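Local coordinates for calcineurin-like phosphoesterase domain-containing protein (Aquifex aeolicus, PDB 1XM7) that is of unknown function but belongs to the calcineurin-like metallophosphoesterase family, so it probably acts as a hydrolase, at residues D118-Y124 / H147-N151. Sequence-based numbering, arbitrary orientation.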
ATOM      1  N   ASP A 118      -6.160  -9.583 -10.414  1.00 40.42           N
ATOM      2  CA  ASP A 118      -4.807  -9.279 -10.872  1.00 42.85           C
ATOM      3  C   ASP A 118      -4.792  -9.320 -12.407  1.00 43.91           C
ATOM      4  O   ASP A 118      -4.984 -10.375 -13.033  1.00 42.70           O
ATOM      5  CB  ASP A 118      -3.800 -10.278 -10.303  1.00 45.46           C
ATOM      6  CG  ASP A 118      -2.360  -9.832 -10.502  1.00 47.64           C
ATOM      7  OD1 ASP A 118      -1.989  -9.463 -11.638  1.00 50.69           O
ATOM      8  OD2 ASP A 118      -1.592  -9.855  -9.519  1.00 49.04           O
ATOM      9  N   PRO A 119      -4.542  -8.160 -13.030  1.00 45.55           N
ATOM     10  CA  PRO A 119      -4.503  -8.005 -14.481  1.00 46.83           C
ATOM     11  C   PRO A 119      -3.437  -8.827 -15.154  1.00 48.07           C
ATOM     12  O   PRO A 119      -3.352  -8.838 -16.376  1.00 49.54           O
ATOM     13  CB  PRO A 119      -4.272  -6.509 -14.656  1.00 46.96           C
ATOM     14  CG  PRO A 119      -3.364  -6.204 -13.523  1.00 46.15           C
ATOM     15  CD  PRO A 119      -4.018  -6.947 -12.373  1.00 46.34           C
ATOM     16  N   ILE A 120      -2.620  -9.514 -14.367  1.00 49.08           N
ATOM     17  CA  ILE A 120      -1.547 -10.319 -14.938  1.00 50.46           C
ATOM     18  C   ILE A 120      -1.649 -11.752 -14.459  1.00 51.11           C
ATOM     19  O   ILE A 120      -2.096 -12.633 -15.192  1.00 53.51           O
ATOM     20  CB  ILE A 120      -0.159  -9.753 -14.548  1.00 50.88           C
ATOM     21  CG1 ILE A 120      -0.036  -8.297 -15.015  1.00 51.02           C
ATOM     22  CG2 ILE A 120       0.939 -10.602 -15.169  1.00 49.47           C
ATOM     23  CD1 ILE A 120       0.979  -7.455 -14.203  1.00 54.19           C
ATOM     24  N   THR A 121      -1.241 -11.978 -13.219  1.00 51.10           N
ATOM     25  CA  THR A 121      -1.286 -13.305 -12.644  1.00 51.00           C
ATOM     26  C   THR A 121      -2.036 -13.328 -11.329  1.00 51.20           C
ATOM     27  O   THR A 121      -1.638 -12.674 -10.362  1.00 52.27           O
ATOM     28  CB  THR A 121       0.122 -13.844 -12.418  1.00 50.97           C
ATOM     29  OG1 THR A 121       0.707 -14.161 -13.688  1.00 50.38           O
ATOM     30  CG2 THR A 121       0.085 -15.088 -11.531  1.00 51.38           C
ATOM     31  N   GLU A 122      -3.122 -14.091 -11.300  1.00 50.10           N
ATOM     32  CA  GLU A 122      -3.932 -14.213 -10.101  1.00 48.75           C
ATOM     33  C   GLU A 122      -3.372 -15.284  -9.187  1.00 46.60           C
ATOM     34  O   GLU A 122      -3.819 -16.425  -9.192  1.00 47.31           O
ATOM     35  CB  GLU A 122      -5.375 -14.519 -10.485  1.00 49.51           C
ATOM     36  CG  GLU A 122      -6.157 -13.249 -10.763  1.00 52.84           C
ATOM     37  CD  GLU A 122      -7.340 -13.467 -11.667  1.00 53.94           C
ATOM     38  OE1 GLU A 122      -7.151 -13.414 -12.905  1.00 54.71           O
ATOM     39  OE2 GLU A 122      -8.451 -13.700 -11.136  1.00 56.12           O
ATOM     40  N   ARG A 123      -2.377 -14.886  -8.404  1.00 44.37           N
ATOM     41  CA  ARG A 123      -1.694 -15.772  -7.477  1.00 41.82           C
ATOM     42  C   ARG A 123      -2.500 -16.096  -6.234  1.00 39.30           C
ATOM     43  O   ARG A 123      -2.323 -17.151  -5.632  1.00 38.16           O
ATOM     44  CB  ARG A 123      -0.368 -15.145  -7.050  1.00 44.10           C
ATOM     45  CG  ARG A 123       0.755 -15.224  -8.078  1.00 45.55           C
ATOM     46  CD  ARG A 123       1.924 -14.385  -7.601  1.00 45.89           C
ATOM     47  NE  ARG A 123       1.570 -12.969  -7.642  1.00 48.97           N
ATOM     48  CZ  ARG A 123       2.280 -11.987  -7.089  1.00 50.97           C
ATOM     49  NH1 ARG A 123       3.404 -12.260  -6.432  1.00 51.81           N
ATOM     50  NH2 ARG A 123       1.872 -10.724  -7.208  1.00 51.16           N
ATOM     51  N   TYR A 124      -3.378 -15.185  -5.841  1.00 37.26           N
ATOM     52  CA  TYR A 124      -4.178 -15.390  -4.645  1.00 34.16           C
ATOM     53  C   TYR A 124      -5.652 -15.176  -4.938  1.00 32.72           C
ATOM     54  O   TYR A 124      -6.285 -14.290  -4.368  1.00 33.49           O
ATOM     55  CB  TYR A 124      -3.690 -14.436  -3.552  1.00 33.37           C
ATOM     56  CG  TYR A 124      -2.262 -14.716  -3.142  1.00 32.71           C
ATOM     57  CD1 TYR A 124      -1.949 -15.846  -2.401  1.00 33.50           C
ATOM     58  CD2 TYR A 124      -1.215 -13.901  -3.564  1.00 33.42           C
ATOM     59  CE1 TYR A 124      -0.636 -16.168  -2.089  1.00 34.68           C
ATOM     60  CE2 TYR A 124       0.114 -14.215  -3.260  1.00 33.04           C
ATOM     61  CZ  TYR A 124       0.391 -15.355  -2.521  1.00 34.43           C
ATOM     62  OH  TYR A 124       1.687 -15.714  -2.225  1.00 35.52           O
ATOM     63  N   HIS A 147      -0.202  -4.786  -4.141  1.00 30.88           N
ATOM     64  CA  HIS A 147       0.059  -6.103  -4.693  1.00 31.12           C
ATOM     65  C   HIS A 147       0.461  -6.224  -6.170  1.00 32.46           C
ATOM     66  O   HIS A 147       1.385  -6.972  -6.482  1.00 33.09           O
ATOM     67  CB  HIS A 147      -1.150  -7.000  -4.413  1.00 29.49           C
ATOM     68  CG  HIS A 147      -0.915  -8.442  -4.732  1.00 30.86           C
ATOM     69  ND1 HIS A 147      -1.224  -8.994  -5.956  1.00 29.23           N
ATOM     70  CD2 HIS A 147      -0.376  -9.440  -3.992  1.00 29.43           C
ATOM     71  CE1 HIS A 147      -0.887 -10.271  -5.958  1.00 30.19           C
ATOM     72  NE2 HIS A 147      -0.370 -10.567  -4.776  1.00 32.26           N
ATOM     73  N   VAL A 148      -0.213  -5.521  -7.079  1.00 33.53           N
ATOM     74  CA  VAL A 148       0.135  -5.623  -8.505  1.00 34.32           C
ATOM     75  C   VAL A 148       1.286  -4.704  -8.914  1.00 35.42           C
ATOM     76  O   VAL A 148       1.149  -3.480  -8.916  1.00 36.19           O
ATOM     77  CB  VAL A 148      -1.069  -5.315  -9.411  1.00 32.99           C
ATOM     78  CG1 VAL A 148      -0.711  -5.639 -10.857  1.00 33.46           C
ATOM     79  CG2 VAL A 148      -2.282  -6.124  -8.959  1.00 32.58           C
ATOM     80  N   HIS A 149       2.414  -5.302  -9.280  1.00 36.45           N
ATOM     81  CA  HIS A 149       3.594  -4.537  -9.662  1.00 36.72           C
ATOM     82  C   HIS A 149       3.541  -3.934 -11.047  1.00 37.93           C
ATOM     83  O   HIS A 149       2.676  -4.244 -11.860  1.00 36.91           O
ATOM     84  CB  HIS A 149       4.853  -5.397  -9.554  1.00 33.73           C
ATOM     85  CG  HIS A 149       5.058  -5.994  -8.196  1.00 34.07           C
ATOM     86  ND1 HIS A 149       4.915  -5.267  -7.034  1.00 33.31           N
ATOM     87  CD2 HIS A 149       5.389  -7.251  -7.814  1.00 33.19           C
ATOM     88  CE1 HIS A 149       5.146  -6.051  -5.996  1.00 33.10           C
ATOM     89  NE2 HIS A 149       5.436  -7.260  -6.442  1.00 31.80           N
ATOM     90  N   TRP A 150       4.503  -3.062 -11.296  1.00 41.27           N
ATOM     91  CA  TRP A 150       4.614  -2.392 -12.569  1.00 44.34           C
ATOM     92  C   TRP A 150       4.895  -3.407 -13.666  1.00 46.40           C
ATOM     93  O   TRP A 150       5.610  -4.385 -13.454  1.00 46.01           O
ATOM     94  CB  TRP A 150       5.756  -1.372 -12.514  1.00 45.43           C
ATOM     95  CG  TRP A 150       5.981  -0.661 -13.816  1.00 48.04           C
ATOM     96  CD1 TRP A 150       5.416   0.523 -14.220  1.00 48.86           C
ATOM     97  CD2 TRP A 150       6.748  -1.140 -14.931  1.00 49.30           C
ATOM     98  NE1 TRP A 150       5.781   0.802 -15.520  1.00 49.80           N
ATOM     99  CE2 TRP A 150       6.595  -0.203 -15.979  1.00 49.85           C
ATOM    100  CE3 TRP A 150       7.541  -2.277 -15.150  1.00 50.49           C
ATOM    101  CZ2 TRP A 150       7.209  -0.370 -17.230  1.00 49.59           C
ATOM    102  CZ3 TRP A 150       8.147  -2.443 -16.393  1.00 50.66           C
ATOM    103  CH2 TRP A 150       7.977  -1.494 -17.417  1.00 50.03           C
ATOM    104  N   ASN A 151       4.311  -3.173 -14.835  1.00 49.11           N
ATOM    105  CA  ASN A 151       4.526  -4.015 -16.003  1.00 51.34           C
ATOM    106  C   ASN A 151       4.550  -3.025 -17.149  1.00 54.32           C
ATOM    107  O   ASN A 151       4.047  -1.909 -17.016  1.00 52.97           O
ATOM    108  CB  ASN A 151       3.404  -5.047 -16.173  1.00 49.32           C
ATOM    109  CG  ASN A 151       2.036  -4.417 -16.295  1.00 48.52           C
ATOM    110  OD1 ASN A 151       1.090  -4.813 -15.607  1.00 45.42           O
ATOM    111  ND2 ASN A 151       1.917  -3.436 -17.178  1.00 47.85           N
TER
HETATM  112  O   HOH W   1       3.027  -8.491  -4.903  1.00 36.12           O
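His147 and Val148 pack against Asp118, Pro119, Ile120 and Arg123 where two loops of the calcineurin-like phosphoesterase fold meet: one leads from strand 107-112 to helix 125-137, the other follows strand 142-145 and carries the GHxH motif, whose histidines in relatives serve the metal site. The His147 side chain swings away from its own N, CG anti at chi1 -170°, carrying the imidazole in among three side chains of the facing loop. Asp118 OD2 lies at the ring edge, 3.7 Å from His147 CE1, with the carboxylate nearly perpendicular to the ring. The Arg123 guanidinium, inclined 38° to the imidazole, brings NH2 to 3.1 Å from His147 CE1, while His147 NE2 lies in the plane of the Tyr124 ring, at its edge, 3.6 Å from Tyr124 CD2. Val148 CG1 comes up against Pro119 CG of the pyrrolidine ring at 3.8 Å, and CG2 lies beside the Asp118 carboxylate. Ile120, CG1 anti to its carbonyl carbon (chi1 -58°), brings CD1 to 4.2 Å from Val148 CG1. Asp118 also shapes its own loop as an Asx turn, OD1 accepting from Ile120 N at 2.8 Å and, weakly, from Thr121 N. A leucine here would probably leave both amides without their acceptor and let the turn drift from Val148. A water also bridges the loops, donating to His147 O at 2.7 Å and accepting weakly from Arg123 NH2.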